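Local coordinates for putative hydrolase (PDB 3MCW), which is probably a hydrolase of the isochorismatase family, related to the nicotinamidases, though its substrate is not established, at residues A[38-42]-A[79-83]; A[57-61]-A[75-79]; A[96-100]-A[129-134]; A[141-146]-A[178-184]. Residues are numbered along the deposited sequence.

Contact 1 of 4, residues A[38-42]-A[79-83]; sequences EQACA and KPEVE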
loop_
_atom_site.group_PDB
_atom_site.type_symbol
_atom_site.label_atom_id
_atom_site.label_comp_id
_atom_site.label_asym_id
_atom_site.label_seq_id
_atom_site.Cartn_x
_atom_site.Cartn_y
_atom_site.Cartn_z
ATOM N N GLU A 38 -18.486 8.390 -9.970
ATOM C CA GLU A 38 -19.701 8.170 -9.167
ATOM C C GLU A 38 -20.729 7.378 -9.928
ATOM O O GLU A 38 -21.369 6.487 -9.389
ATOM C CB GLU A 38 -20.333 9.482 -8.748
ATOM C CG GLU A 38 -19.572 10.281 -7.675
ATOM C CD GLU A 38 -18.404 11.144 -8.177
ATOM O OE1 GLU A 38 -17.981 11.049 -9.349
ATOM O OE2 GLU A 38 -17.912 11.910 -7.328
ATOM N N GLN A 39 -20.930 7.733 -11.189
ATOM C CA GLN A 39 -21.867 7.017 -12.030
ATOM C C GLN A 39 -21.436 5.582 -12.277
ATOM O O GLN A 39 -22.266 4.681 -12.300
ATOM C CB GLN A 39 -22.056 7.775 -13.337
ATOM C CG GLN A 39 -22.927 9.003 -13.163
ATOM N N ALA A 40 -20.137 5.335 -12.445
ATOM C CA ALA A 40 -19.641 3.972 -12.631
ATOM C C ALA A 40 -19.911 3.158 -11.363
ATOM O O ALA A 40 -20.374 2.035 -11.411
ATOM C CB ALA A 40 -18.158 3.975 -12.969
ATOM N N CYS A 41 -19.628 3.748 -10.204
ATOM C CA CYS A 41 -19.920 3.099 -8.909
ATOM C C CYS A 41 -21.409 2.841 -8.732
ATOM O O CYS A 41 -21.796 1.768 -8.279
ATOM C CB CYS A 41 -19.406 3.876 -7.730
ATOM S SG CYS A 41 -17.608 3.898 -7.578
ATOM N N ALA A 42 -22.251 3.798 -9.102
ATOM C CA ALA A 42 -23.715 3.620 -9.001
ATOM C C ALA A 42 -24.176 2.459 -9.865
ATOM O O ALA A 42 -25.037 1.707 -9.473
ATOM C CB ALA A 42 -24.441 4.898 -9.395
ATOM N N LYS A 79 -22.029 9.991 -0.493
ATOM C CA LYS A 79 -22.521 10.634 -1.703
ATOM C C LYS A 79 -23.867 9.993 -2.064
ATOM O O LYS A 79 -24.045 8.771 -1.952
ATOM C CB LYS A 79 -21.515 10.437 -2.849
ATOM C CG LYS A 79 -20.267 11.254 -2.678
ATOM C CD LYS A 79 -19.163 10.754 -3.635
ATOM C CE LYS A 79 -18.186 11.853 -3.941
ATOM N NZ LYS A 79 -18.728 12.846 -4.946
ATOM N N PRO A 80 -24.824 10.804 -2.518
ATOM C CA PRO A 80 -26.148 10.275 -2.786
ATOM C C PRO A 80 -26.154 9.175 -3.858
ATOM O O PRO A 80 -26.975 8.264 -3.737
ATOM C CB PRO A 80 -26.941 11.506 -3.236
ATOM C CG PRO A 80 -25.919 12.531 -3.550
ATOM C CD PRO A 80 -24.718 12.250 -2.776
ATOM N N GLU A 81 -25.202 9.214 -4.807
ATOM C CA GLU A 81 -25.119 8.243 -5.889
ATOM C C GLU A 81 -24.935 6.835 -5.370
ATOM O O GLU A 81 -25.260 5.869 -6.053
ATOM C CB GLU A 81 -23.961 8.555 -6.856
ATOM C CG GLU A 81 -24.118 9.795 -7.678
ATOM C CD GLU A 81 -23.490 11.018 -7.053
ATOM O OE1 GLU A 81 -23.279 11.060 -5.831
ATOM O OE2 GLU A 81 -23.233 11.961 -7.816
ATOM N N VAL A 82 -24.305 6.723 -4.198
ATOM C CA VAL A 82 -23.927 5.430 -3.638
ATOM C C VAL A 82 -24.316 5.320 -2.161
ATOM O O VAL A 82 -23.708 4.595 -1.389
ATOM C CB VAL A 82 -22.427 5.146 -3.839
ATOM C CG1 VAL A 82 -22.143 4.905 -5.351
ATOM C CG2 VAL A 82 -21.546 6.268 -3.262
ATOM N N GLU A 83 -25.408 5.966 -1.793
ATOM C CA GLU A 83 -25.839 5.926 -0.401
ATOM C C GLU A 83 -26.297 4.503 -0.040
ATOM O O GLU A 83 -27.062 3.878 -0.780
ATOM C CB GLU A 83 -26.958 6.951 -0.117
ATOM C CG GLU A 83 -27.452 7.052 1.348
ATOM C CD GLU A 83 -28.736 7.873 1.450
ATOM O OE1 GLU A 83 -29.034 8.615 0.479
ATOM O OE2 GLU A 83 -29.438 7.772 2.478
#
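A salt bridge holds the two segments together: Lys79 NZ donates to Glu38 OE2 at 2.7 Å, and both residues are buried. Each charge has a second partner, Arg32 for Glu38 and Asp25 for Lys79, so the pair belongs to a small network of alternating charges. The principle at work is that a buried ion pair is best tolerated when each member has more than one polar partner. The fold of the Glu38 side chain (chi1 m, chi2 p) brings its carboxylate to the lysine. Its CA-to-CB bond points toward segment 79-83, and Glu38 CB lies 3.9 Å from Glu81 CD. One turn further along helix 37-51, the contact becomes van der Waals packing, of side chains and of side chain on backbone. Cys41 CB lies 3.8 Å from Val82 CG1, and the same methyl is 3.9 Å from Ala42 N, while Ala42 CB abuts Glu81 O at 3.6 Å. Alanine lets the backbones come close, the CA atoms of Ala42 and Val82 being 5.7 Å apart. Residues 79-83 curl through a short 3-10 turn at 80-81, closed by Val82 N to Lys79 O at 3.1 Å, which turns Lys79, Glu81 and Val82 toward the helix. This is loop-on-helix packing in an alpha/beta fold: the connection between parallel strands 55-60 and 89-93 folds back over the first turns of helix 37-51.

Contact 2 of 4, residues A[57-61]-A[75-79]; sequences HIRHD and GHAFK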
loop_
_atom_site.group_PDB
_atom_site.type_symbol
_atom_site.label_atom_id
_atom_site.label_comp_id
_atom_site.label_asym_id
_atom_site.label_seq_id
_atom_site.Cartn_x
_atom_site.Cartn_y
_atom_site.Cartn_z
ATOM N N HIS A 57 -20.136 -1.416 2.129
ATOM C CA HIS A 57 -19.720 -0.021 2.062
ATOM C C HIS A 57 -18.675 0.221 3.144
ATOM O O HIS A 57 -18.911 -0.080 4.306
ATOM C CB HIS A 57 -20.901 0.900 2.307
ATOM C CG HIS A 57 -22.077 0.701 1.439
ATOM N ND1 HIS A 57 -22.209 1.355 0.233
ATOM C CD2 HIS A 57 -23.171 -0.081 1.606
ATOM C CE1 HIS A 57 -23.370 0.984 -0.282
ATOM N NE2 HIS A 57 -23.974 0.104 0.518
ATOM N N ILE A 58 -17.523 0.788 2.773
ATOM C CA ILE A 58 -16.525 1.232 3.709
ATOM C C ILE A 58 -16.651 2.736 3.867
ATOM O O ILE A 58 -16.705 3.483 2.879
ATOM C CB ILE A 58 -15.101 0.854 3.220
ATOM C CG1 ILE A 58 -14.937 -0.651 3.049
ATOM C CG2 ILE A 58 -14.031 1.456 4.156
ATOM C CD1 ILE A 58 -15.197 -1.496 4.294
ATOM N N ARG A 59 -16.692 3.182 5.110
ATOM C CA ARG A 59 -16.853 4.561 5.481
ATOM C C ARG A 59 -15.632 5.024 6.271
ATOM O O ARG A 59 -15.189 4.303 7.164
ATOM C CB ARG A 59 -18.100 4.722 6.418
ATOM C CG ARG A 59 -18.604 6.112 6.570
ATOM C CD ARG A 59 -19.759 6.164 7.531
ATOM N NE ARG A 59 -19.362 5.925 8.898
ATOM C CZ ARG A 59 -20.203 5.657 9.894
ATOM N NH1 ARG A 59 -21.495 5.470 9.642
ATOM N NH2 ARG A 59 -19.739 5.511 11.116
ATOM N N HIS A 60 -15.132 6.218 6.008
ATOM C CA HIS A 60 -14.019 6.755 6.762
ATOM C C HIS A 60 -14.521 7.710 7.836
ATOM O O HIS A 60 -15.314 8.617 7.560
ATOM C CB HIS A 60 -13.032 7.492 5.840
ATOM C CG HIS A 60 -11.749 7.766 6.521
ATOM N ND1 HIS A 60 -10.811 6.777 6.736
ATOM C CD2 HIS A 60 -11.284 8.889 7.101
ATOM C CE1 HIS A 60 -9.807 7.309 7.400
ATOM N NE2 HIS A 60 -10.070 8.585 7.632
ATOM N N ASP A 61 -14.076 7.456 9.058
ATOM C CA ASP A 61 -14.408 8.260 10.205
ATOM C C ASP A 61 -13.136 8.898 10.772
ATOM O O ASP A 61 -12.116 8.271 10.897
ATOM C CB ASP A 61 -15.037 7.392 11.299
ATOM C CG ASP A 61 -16.414 6.850 10.964
ATOM O OD1 ASP A 61 -16.922 7.031 9.854
ATOM O OD2 ASP A 61 -17.005 6.167 11.837
ATOM N N GLY A 75 -19.755 16.528 5.151
ATOM C CA GLY A 75 -18.722 15.813 4.432
ATOM C C GLY A 75 -18.673 14.346 4.810
ATOM O O GLY A 75 -18.231 13.509 4.040
ATOM N N HIS A 76 -19.125 14.002 6.008
ATOM C CA HIS A 76 -19.074 12.627 6.462
ATOM C C HIS A 76 -20.115 11.739 5.786
ATOM O O HIS A 76 -19.952 10.540 5.718
ATOM C CB HIS A 76 -19.219 12.564 7.990
ATOM C CG HIS A 76 -19.027 11.190 8.531
ATOM N ND1 HIS A 76 -20.075 10.410 8.964
ATOM C CD2 HIS A 76 -17.914 10.418 8.611
ATOM C CE1 HIS A 76 -19.604 9.236 9.346
ATOM N NE2 HIS A 76 -18.293 9.218 9.151
ATOM N N ALA A 77 -21.203 12.325 5.304
ATOM C CA ALA A 77 -22.282 11.554 4.673
ATOM C C ALA A 77 -21.830 10.903 3.384
ATOM O O ALA A 77 -21.018 11.453 2.659
ATOM C CB ALA A 77 -23.483 12.466 4.385
ATOM N N PHE A 78 -22.382 9.732 3.078
ATOM C CA PHE A 78 -22.161 9.139 1.764
ATOM C C PHE A 78 -22.689 10.047 0.659
ATOM O O PHE A 78 -23.694 10.767 0.844
ATOM C CB PHE A 78 -22.788 7.755 1.675
ATOM C CG PHE A 78 -21.989 6.695 2.378
ATOM C CD1 PHE A 78 -20.844 6.178 1.817
ATOM C CD2 PHE A 78 -22.380 6.190 3.614
ATOM C CE1 PHE A 78 -20.107 5.193 2.451
ATOM C CE2 PHE A 78 -21.634 5.217 4.237
ATOM C CZ PHE A 78 -20.499 4.721 3.660
ATOM N N LYS A 79 -22.029 9.991 -0.493
ATOM C CA LYS A 79 -22.521 10.634 -1.703
ATOM C C LYS A 79 -23.867 9.993 -2.064
ATOM O O LYS A 79 -24.045 8.771 -1.952
ATOM C CB LYS A 79 -21.515 10.437 -2.849
ATOM C CG LYS A 79 -20.267 11.254 -2.678
ATOM C CD LYS A 79 -19.163 10.754 -3.635
ATOM C CE LYS A 79 -18.186 11.853 -3.941
ATOM N NZ LYS A 79 -18.728 12.846 -4.946
#
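Phe78 and His76, with 86 and 84 Å² covered, carry this contact from the loop side, and Arg59, with 61 Å², answers them from strand 55-60. The CA-to-CB bond of Phe78 points toward the strand, and its ring settles between two strand residues: Phe78 CZ is 4.1 Å from His57 CB and 3.7 Å from Arg59 CB. His57 directs its ring edge at the face of Phe78 in a T-shaped pair, centroids 5.8 Å apart and planes at 60°, while its NE2 is hydrogen-bonded to Glu88. The ring edge of Phe78 meets the strand backbone, CE1 lying 3.8 Å from Ile58 O. At the other end His76 NE2 donates to Asp61 OD1 at 2.7 Å and a nearly straight 169°, a His-carboxylate hydrogen bond, and His76 CD2 is 3.3 Å from His60 O. His76 CE1 sits over one face of the Arg59 guanidinium, 3.3 Å from Arg59 NE. That guanidinium is held by Asp61, just beyond the end of the strand, through Arg59 NE to OD1 at 2.8 Å and Arg59 NH2 to OD2 at 2.9 Å. The general lesson is that one carboxylate can organise two basic side chains. Asp61 OD1 accepts from both His76 and Arg59, so the charged pair also fixes the imidazole, and the loop, part of the connection to strand 89-93 of the parallel sheet, is fastened to the strand and the residue that follows it by side-chain chemistry.

Contact 3 of 4, residues A[96-100]-A[129-134]; sequences NSAFI and ATVRMA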
loop_
_atom_site.group_PDB
_atom_site.type_symbol
_atom_site.label_atom_id
_atom_site.label_comp_id
_atom_site.label_asym_id
_atom_site.label_seq_id
_atom_site.Cartn_x
_atom_site.Cartn_y
_atom_site.Cartn_z
ATOM N N ASN A 96 -6.223 4.231 6.666
ATOM C CA ASN A 96 -6.418 4.110 5.228
ATOM C C ASN A 96 -6.929 2.756 4.791
ATOM O O ASN A 96 -7.827 2.653 3.966
ATOM C CB ASN A 96 -5.133 4.468 4.499
ATOM C CG ASN A 96 -4.643 5.823 4.916
ATOM O OD1 ASN A 96 -3.746 5.961 5.734
ATOM N ND2 ASN A 96 -5.311 6.851 4.420
ATOM N N SER A 97 -6.312 1.687 5.283
ATOM C CA SER A 97 -6.744 0.353 4.910
ATOM C C SER A 97 -8.045 -0.041 5.585
ATOM O O SER A 97 -8.154 0.000 6.789
ATOM C CB SER A 97 -5.674 -0.675 5.272
ATOM O OG SER A 97 -6.240 -1.966 4.994
ATOM N N ALA A 98 -8.977 -0.546 4.779
ATOM C CA ALA A 98 -10.287 -1.017 5.287
ATOM C C ALA A 98 -10.172 -2.252 6.185
ATOM O O ALA A 98 -11.155 -2.598 6.820
ATOM C CB ALA A 98 -11.225 -1.309 4.127
ATOM N N PHE A 99 -8.998 -2.906 6.218
ATOM C CA PHE A 99 -8.817 -4.068 7.066
ATOM C C PHE A 99 -8.414 -3.737 8.510
ATOM O O PHE A 99 -8.647 -4.529 9.431
ATOM C CB PHE A 99 -7.768 -5.010 6.475
ATOM C CG PHE A 99 -8.201 -5.637 5.186
ATOM C CD1 PHE A 99 -8.984 -6.795 5.165
ATOM C CD2 PHE A 99 -7.866 -5.073 3.971
ATOM C CE1 PHE A 99 -9.408 -7.374 4.006
ATOM C CE2 PHE A 99 -8.290 -5.639 2.805
ATOM C CZ PHE A 99 -9.064 -6.801 2.809
ATOM N N ILE A 100 -7.791 -2.611 8.719
ATOM C CA ILE A 100 -7.121 -2.343 9.985
ATOM C C ILE A 100 -8.096 -1.766 10.977
ATOM O O ILE A 100 -8.737 -0.747 10.751
ATOM C CB ILE A 100 -5.857 -1.505 9.797
ATOM C CG1 ILE A 100 -4.803 -2.388 9.074
ATOM C CG2 ILE A 100 -5.340 -1.036 11.175
ATOM C CD1 ILE A 100 -3.518 -1.712 8.695
ATOM N N ALA A 129 -4.225 1.439 -0.375
ATOM C CA ALA A 129 -3.851 0.788 0.895
ATOM C C ALA A 129 -4.663 -0.482 1.106
ATOM O O ALA A 129 -4.155 -1.536 1.513
ATOM C CB ALA A 129 -4.072 1.742 2.068
ATOM N N THR A 130 -5.964 -0.397 0.805
ATOM C CA THR A 130 -6.862 -1.521 0.969
ATOM C C THR A 130 -6.550 -2.640 -0.004
ATOM O O THR A 130 -6.541 -3.815 0.370
ATOM C CB THR A 130 -8.319 -1.042 0.860
ATOM O OG1 THR A 130 -8.617 -0.091 1.882
ATOM C CG2 THR A 130 -9.286 -2.184 0.995
ATOM N N VAL A 131 -6.325 -2.297 -1.271
ATOM C CA VAL A 131 -6.054 -3.301 -2.284
ATOM C C VAL A 131 -4.718 -3.998 -2.059
ATOM O O VAL A 131 -4.612 -5.203 -2.228
ATOM C CB VAL A 131 -6.160 -2.713 -3.715
ATOM C CG1 VAL A 131 -5.722 -3.710 -4.749
ATOM C CG2 VAL A 131 -7.581 -2.247 -3.981
ATOM N N ARG A 132 -3.677 -3.247 -1.692
ATOM C CA ARG A 132 -2.380 -3.888 -1.443
ATOM C C ARG A 132 -2.540 -4.921 -0.333
ATOM O O ARG A 132 -2.021 -6.039 -0.459
ATOM C CB ARG A 132 -1.285 -2.892 -1.112
ATOM C CG ARG A 132 -0.785 -2.083 -2.287
ATOM C CD ARG A 132 0.421 -1.235 -1.911
ATOM N NE ARG A 132 0.932 -0.376 -2.972
ATOM C CZ ARG A 132 2.200 -0.352 -3.388
ATOM N NH1 ARG A 132 3.109 -1.196 -2.966
ATOM N NH2 ARG A 132 2.573 0.629 -4.198
HETATM N N MSE A 133 -3.208 -4.552 0.753
HETATM C CA MSE A 133 -3.429 -5.539 1.829
HETATM C C MSE A 133 -4.297 -6.683 1.383
HETATM O O MSE A 133 -3.989 -7.841 1.677
HETATM C CB MSE A 133 -4.012 -4.915 3.094
HETATM C CG MSE A 133 -3.017 -4.198 3.868
HETATM SE SE MSE A 133 -3.609 -3.719 5.671
HETATM C CE MSE A 133 -4.027 -5.483 6.384
ATOM N N ALA A 134 -5.389 -6.398 0.675
ATOM C CA ALA A 134 -6.256 -7.483 0.212
ATOM C C ALA A 134 -5.502 -8.513 -0.609
ATOM O O ALA A 134 -5.659 -9.721 -0.406
ATOM C CB ALA A 134 -7.436 -6.925 -0.580
#
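Ala129 opens the contact on helix 123-136, its methyl 3.8 Å from Asn96 CB and 3.9 Å from Ser97 N. Small size matters here, because at the next residue the backbones approach to 4.4 Å between the CA atoms of Ser97 and Thr130. Thr130 makes the hydrogen bond that crosses the interface: Ala98 N donates to Thr130 OG1 at 3.0 Å, while the same hydroxyl is hydrogen-bonded to Ser126 O one turn back. A helix side chain thereby recognises a turn backbone. That turn is type I from Ser97 to Ile100, reinforced by an ST turn in which Phe99 N donates to Ser97 OG at 3.2 Å. Met133, a selenomethionine, lies one turn on from Ala129 and packs against three turn residues: SE is 3.2 Å from Ser97 OG and 3.6 Å from Ile100 CD1, and CE is 3.8 Å from Phe99 CB. Asn96 hydrogen-bonds to Glu177 and Asn136 of the second subunit, and Met133 packs on Met133 of that subunit, so turn and helix together line the dimer interface. Ala134 completes the run, its CB 3.7 Å from Phe99 CE2; this ring carbon also approaches Thr130 O at 3.5 Å, at the ring edge. Phe99 is thus wedged between helix 123-136 and helix 104-111, where it touches Leu104 and Leu108, whereas Val131 faces strand 140-149 and helix 163-174.

Contact 4 of 4, residues A[141-146]-A[178-184]; sequences VCLAED and YCRVCGS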
loop_
_atom_site.group_PDB
_atom_site.type_symbol
_atom_site.label_atom_id
_atom_site.label_comp_id
_atom_site.label_asym_id
_atom_site.label_seq_id
_atom_site.Cartn_x
_atom_site.Cartn_y
_atom_site.Cartn_z
ATOM N N VAL A 141 -8.700 -9.868 -6.178
ATOM C CA VAL A 141 -9.236 -8.519 -6.267
ATOM C C VAL A 141 -9.311 -8.045 -7.709
ATOM O O VAL A 141 -8.338 -8.129 -8.458
ATOM C CB VAL A 141 -8.369 -7.508 -5.483
ATOM C CG1 VAL A 141 -8.933 -6.120 -5.610
ATOM C CG2 VAL A 141 -8.209 -7.954 -4.044
ATOM N N CYS A 142 -10.494 -7.557 -8.087
ATOM C CA CYS A 142 -10.683 -6.798 -9.350
ATOM C C CYS A 142 -10.891 -5.360 -8.952
ATOM O O CYS A 142 -11.817 -5.033 -8.219
ATOM C CB CYS A 142 -11.921 -7.222 -10.152
ATOM S SG CYS A 142 -11.904 -8.905 -10.733
ATOM N N LEU A 143 -10.030 -4.478 -9.449
ATOM C CA LEU A 143 -10.114 -3.054 -9.166
ATOM C C LEU A 143 -10.809 -2.385 -10.336
ATOM O O LEU A 143 -10.276 -2.379 -11.461
ATOM C CB LEU A 143 -8.707 -2.487 -8.947
ATOM C CG LEU A 143 -8.673 -1.007 -8.623
ATOM C CD1 LEU A 143 -9.470 -0.651 -7.395
ATOM C CD2 LEU A 143 -7.219 -0.590 -8.398
ATOM N N ALA A 144 -12.005 -1.835 -10.112
ATOM C CA ALA A 144 -12.809 -1.176 -11.142
ATOM C C ALA A 144 -12.309 0.248 -11.270
ATOM O O ALA A 144 -12.802 1.173 -10.616
ATOM C CB ALA A 144 -14.305 -1.232 -10.798
ATOM N N GLU A 145 -11.312 0.440 -12.121
ATOM C CA GLU A 145 -10.549 1.684 -12.081
ATOM C C GLU A 145 -11.346 2.917 -12.517
ATOM O O GLU A 145 -11.074 4.019 -12.100
ATOM C CB GLU A 145 -9.221 1.562 -12.839
ATOM C CG GLU A 145 -9.361 1.383 -14.316
ATOM C CD GLU A 145 -9.511 2.691 -15.080
ATOM O OE1 GLU A 145 -9.030 3.742 -14.608
ATOM O OE2 GLU A 145 -10.105 2.641 -16.184
ATOM N N ASP A 146 -12.323 2.705 -13.410
ATOM C CA ASP A 146 -13.211 3.789 -13.836
ATOM C C ASP A 146 -14.175 4.245 -12.762
ATOM O O ASP A 146 -14.782 5.299 -12.873
ATOM C CB ASP A 146 -13.935 3.442 -15.132
ATOM C CG ASP A 146 -14.830 2.224 -15.028
ATOM O OD1 ASP A 146 -14.466 1.248 -14.332
ATOM O OD2 ASP A 146 -15.882 2.193 -15.695
ATOM N N TYR A 178 -0.907 -7.069 -7.057
ATOM C CA TYR A 178 -1.916 -7.019 -5.995
ATOM C C TYR A 178 -3.344 -7.309 -6.431
ATOM O O TYR A 178 -4.169 -7.651 -5.590
ATOM C CB TYR A 178 -1.877 -5.663 -5.295
ATOM C CG TYR A 178 -0.534 -5.319 -4.689
ATOM C CD1 TYR A 178 -0.196 -5.700 -3.380
ATOM C CD2 TYR A 178 0.373 -4.559 -5.388
ATOM C CE1 TYR A 178 1.041 -5.329 -2.835
ATOM C CE2 TYR A 178 1.614 -4.205 -4.842
ATOM C CZ TYR A 178 1.925 -4.587 -3.581
ATOM O OH TYR A 178 3.130 -4.242 -3.003
ATOM N N CYS A 179 -3.660 -7.085 -7.704
ATOM C CA CYS A 179 -5.044 -7.176 -8.194
ATOM C C CYS A 179 -5.047 -7.240 -9.701
ATOM O O CYS A 179 -3.991 -7.168 -10.344
ATOM C CB CYS A 179 -5.856 -5.967 -7.737
ATOM S SG CYS A 179 -5.383 -4.426 -8.562
ATOM N N ARG A 180 -6.232 -7.448 -10.273
ATOM C CA ARG A 180 -6.461 -7.260 -11.697
ATOM C C ARG A 180 -7.189 -5.940 -11.877
ATOM O O ARG A 180 -8.321 -5.771 -11.401
ATOM C CB ARG A 180 -7.303 -8.405 -12.240
ATOM C CG ARG A 180 -7.522 -8.297 -13.733
ATOM C CD ARG A 180 -8.234 -9.498 -14.287
ATOM N NE ARG A 180 -8.507 -9.323 -15.693
ATOM C CZ ARG A 180 -8.849 -10.304 -16.501
ATOM N NH1 ARG A 180 -8.995 -11.525 -16.020
ATOM N NH2 ARG A 180 -9.081 -10.039 -17.769
ATOM N N VAL A 181 -6.576 -5.002 -12.592
ATOM C CA VAL A 181 -7.216 -3.725 -12.912
ATOM C C VAL A 181 -8.136 -3.948 -14.120
ATOM O O VAL A 181 -7.725 -4.480 -15.126
ATOM C CB VAL A 181 -6.154 -2.670 -13.212
ATOM C CG1 VAL A 181 -6.830 -1.377 -13.724
ATOM C CG2 VAL A 181 -5.316 -2.406 -11.961
ATOM N N CYS A 182 -9.396 -3.517 -13.993
ATOM C CA CYS A 182 -10.303 -3.637 -15.104
ATOM C C CYS A 182 -11.355 -2.551 -15.057
ATOM O O CYS A 182 -11.260 -1.617 -14.248
ATOM C CB CYS A 182 -10.928 -5.006 -15.049
ATOM S SG CYS A 182 -11.796 -5.227 -13.497
ATOM N N GLY A 183 -12.281 -2.582 -16.008
ATOM C CA GLY A 183 -13.325 -1.585 -16.075
ATOM C C GLY A 183 -14.657 -2.133 -15.619
ATOM O O GLY A 183 -14.960 -3.314 -15.738
ATOM N N SER A 184 -15.505 -1.221 -15.190
ATOM C CA SER A 184 -16.832 -1.595 -14.728
ATOM C C SER A 184 -17.637 -2.291 -15.816
ATOM O O SER A 184 -18.386 -3.200 -15.487
ATOM C CB SER A 184 -17.600 -0.399 -14.176
ATOM O OG SER A 184 -17.871 0.580 -15.155
HETATM O O HOH W 1 -5.748 -9.966 -5.873
#
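Two parallel strands run here with axes 4.6 Å apart and 30° from alignment, and side chains of paired residues lie side by side on each face. Cys179 fits into the hollow beside Val141 and Leu143: its CB is 3.7 Å from Val141 CB and its SG 3.9 Å from Leu143 CB. On the same face Val181 CG2 lies 4.4 Å from Leu143 CD2, while Val181 CG1 nestles 3.8 Å from Glu145 CG. The other face carries Cys142, Ala144, Arg180 and Cys182, and there Cys182 SG fills the space beside Cys142 CB at 3.9 Å. Backbone hydrogen bonds from Arg180 N to Val141 O, Leu143 N to Arg180 O and Cys182 N to Leu143 O, each 2.9 Å, set the register; within this chain 180-182 is an outermost strand of the six-stranded parallel sheet of this Rossmann-like alpha/beta fold. At residues 145 and 146 strand 140-149 turns a corner, with Glu145 N hydrogen-bonded to Cys182 O at 3.0 Å. At the start of helix 184-191, Asp146 OD1 accepts from Ser184 N at 2.8 Å and Asp146 OD2 from Ser184 OG at 2.6 Å. A water bridges Val141 N (3.0 Å) and Tyr178 O (2.8 Å).

Overall arrangement
Along the chain, contacts 1 and 2 overlap, ending together on the loop before strand 89-93 and sharing Lys79; contact 3 opens after them and contact 4 comes last. Their centres map the fold: contacts 1 and 2 are about 12 Å apart, contacts 3 and 4 about 15 Å, and contacts 1 and 3, like 2 and 4, about 21 Å apart on opposite sides of the chain's centre. Contacts 2 and 4 reach different strands of one parallel sheet. Ala40 packs on Asp146 and Ser184 to join contacts 1 and 4, while Ile58 meets Ala98 between contacts 2 and 3. Contacts 3 and 4 both touch the second subunit, linking core packing to dimer assembly.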